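Local coordinates for protein fimbrial subunit CupB6 (Pseudomonas aeruginosa, PDB 5CYL) that probably serves as the adhesive tip subunit of a chaperone-usher pilus, placing a binding domain at the end of the fimbrial fibre, at residues I285-G290 with L314-A319. Residues are numbered along the deposited sequence; the frame is centred on the assembly and turned at random.
Sequences IVVKNG and LPLSAA
Val287 and Leu316 meet on one face of an antiparallel strand pair, where CG1 of Val287 lies 3.8 Å from CD2 of Leu316 and the two side chains cross obliquely. CG1 of Val287 stands anti to the backbone N (chi1 -167°), while its other methyl, CG2, faces CB of Ala318 at a looser 4.3 Å. Phe241, from neighbouring strand 239-245, touches Val287, Leu316 and Ala318, and Phe356 of strand 352-361 packs on Val287 and Ala318, consistent with the core of an immunoglobulin-like pilin domain in the C-terminal part of the chain. Further along, CD1 of Leu314 comes within 3.6 Å of ND2 of Asn289, the side chains crossing at about a right angle; the amide oxygen OD1 reaches forward along the chain to accept from Asp292 N, just after the strand.

The backbones are joined by paired bonds between Val286 and Ala319 and between Lys288 and Ser317, of which Lys288 N to Ser317 O measures 2.8 Å. At the strand's end Gly290 N still reaches Pro315 O, but the donor sits above the carbonyl plane, 39° out of it.

On the other face Val286 and Ala319 are buried and apolar, and the looser, water-bearing part is confined to Lys288 and Ser317. OG of Ser317 lies 3.6 Å from CB of Lys288, beyond which the extended, partly exposed lysine chain leads away to a weak bond with Gln293. A water donates to Lys288 O and lies 3.2 Å from Ser317 OG in a weak bond. Ser317 OG has a further weak link to Glu238.

The packed Val287-Leu316-Ala318 patch thus contrasts with the hydrated Lys288-Ser317 pair, where main-chain pairing continues unbroken although Lys288 O accepts from both Ser317 N and a water.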
loop_
_atom_site.group_PDB
_atom_site.type_symbol
_atom_site.label_atom_id
_atom_site.label_comp_id
_atom_site.label_asym_id
_atom_site.label_seq_id
_atom_site.Cartn_x
_atom_site.Cartn_y
_atom_site.Cartn_z
ATOM N N ILE A 285 -33.814 -20.324 3.705
ATOM C CA ILE A 285 -32.910 -19.882 4.767
ATOM C C ILE A 285 -32.585 -18.374 4.626
ATOM O O ILE A 285 -32.326 -17.893 3.522
ATOM C CB ILE A 285 -31.644 -20.718 4.726
ATOM C CG1 ILE A 285 -31.959 -22.130 5.151
ATOM C CG2 ILE A 285 -30.617 -20.170 5.676
ATOM C CD1 ILE A 285 -30.890 -23.099 4.774
ATOM N N VAL A 286 -32.633 -17.628 5.724
ATOM C CA VAL A 286 -32.169 -16.234 5.694
ATOM C C VAL A 286 -30.918 -16.026 6.552
ATOM O O VAL A 286 -30.862 -16.511 7.668
ATOM C CB VAL A 286 -33.259 -15.230 6.107
ATOM C CG1 VAL A 286 -34.253 -15.057 4.979
ATOM C CG2 VAL A 286 -33.954 -15.667 7.362
ATOM N N VAL A 287 -29.936 -15.267 6.061
ATOM C CA VAL A 287 -28.736 -14.976 6.835
ATOM C C VAL A 287 -28.583 -13.486 7.064
ATOM O O VAL A 287 -28.571 -12.673 6.113
ATOM C CB VAL A 287 -27.480 -15.478 6.145
ATOM C CG1 VAL A 287 -26.294 -15.446 7.100
ATOM C CG2 VAL A 287 -27.713 -16.874 5.643
ATOM N N LYS A 288 -28.421 -13.123 8.331
ATOM C CA LYS A 288 -28.345 -11.730 8.688
ATOM C C LYS A 288 -26.907 -11.242 8.989
ATOM O O LYS A 288 -26.213 -11.822 9.815
ATOM C CB LYS A 288 -29.252 -11.493 9.858
ATOM C CG LYS A 288 -29.216 -10.065 10.283
ATOM C CD LYS A 288 -29.697 -10.014 11.700
ATOM C CE LYS A 288 -29.992 -8.599 12.055
ATOM N NZ LYS A 288 -30.560 -8.490 13.423
ATOM N N ASN A 289 -26.494 -10.162 8.313
ATOM C CA ASN A 289 -25.177 -9.540 8.464
ATOM C C ASN A 289 -25.183 -8.745 9.772
ATOM O O ASN A 289 -25.975 -7.832 9.956
ATOM C CB ASN A 289 -24.860 -8.673 7.234
ATOM C CG ASN A 289 -23.562 -7.861 7.348
ATOM O OD1 ASN A 289 -23.148 -7.410 8.428
ATOM N ND2 ASN A 289 -22.937 -7.637 6.217
ATOM N N GLY A 290 -24.281 -9.125 10.675
ATOM C CA GLY A 290 -24.209 -8.536 12.010
ATOM C C GLY A 290 -23.832 -7.073 11.989
ATOM O O GLY A 290 -24.339 -6.288 12.804
ATOM N N LEU A 314 -16.710 -11.586 9.113
ATOM C CA LEU A 314 -18.088 -11.153 8.974
ATOM C C LEU A 314 -18.955 -11.924 9.964
ATOM O O LEU A 314 -19.050 -13.152 9.879
ATOM C CB LEU A 314 -18.594 -11.374 7.547
ATOM C CG LEU A 314 -19.957 -10.767 7.238
ATOM C CD1 LEU A 314 -19.926 -9.269 7.386
ATOM C CD2 LEU A 314 -20.408 -11.155 5.840
ATOM N N PRO A 315 -19.574 -11.223 10.908
ATOM C CA PRO A 315 -20.484 -11.883 11.840
ATOM C C PRO A 315 -21.819 -12.214 11.168
ATOM O O PRO A 315 -22.377 -11.375 10.468
ATOM C CB PRO A 315 -20.658 -10.869 12.961
ATOM C CG PRO A 315 -20.305 -9.536 12.341
ATOM C CD PRO A 315 -19.207 -9.874 11.355
ATOM N N LEU A 316 -22.312 -13.429 11.366
ATOM C CA LEU A 316 -23.523 -13.879 10.695
ATOM C C LEU A 316 -24.444 -14.686 11.602
ATOM O O LEU A 316 -23.996 -15.336 12.539
ATOM C CB LEU A 316 -23.172 -14.712 9.462
ATOM C CG LEU A 316 -22.416 -14.035 8.325
ATOM C CD1 LEU A 316 -21.822 -15.057 7.371
ATOM C CD2 LEU A 316 -23.307 -13.090 7.544
ATOM N N SER A 317 -25.734 -14.636 11.302
ATOM C CA SER A 317 -26.728 -15.486 11.951
ATOM C C SER A 317 -27.673 -16.036 10.889
ATOM O O SER A 317 -27.965 -15.376 9.902
ATOM C CB SER A 317 -27.495 -14.721 13.035
ATOM O OG SER A 317 -28.498 -13.917 12.463
ATOM N N ALA A 318 -28.150 -17.248 11.089
ATOM C CA ALA A 318 -29.005 -17.909 10.101
ATOM C C ALA A 318 -30.251 -18.549 10.716
ATOM O O ALA A 318 -30.236 -18.961 11.872
ATOM C CB ALA A 318 -28.206 -18.941 9.331
ATOM N N ALA A 319 -31.319 -18.599 9.931
ATOM C CA ALA A 319 -32.565 -19.223 10.368
ATOM C C ALA A 319 -33.377 -19.680 9.183
ATOM O O ALA A 319 -33.139 -19.266 8.041
ATOM C CB ALA A 319 -33.384 -18.295 11.243
HETATM O O HOH W 1 -26.133 -11.835 12.643
#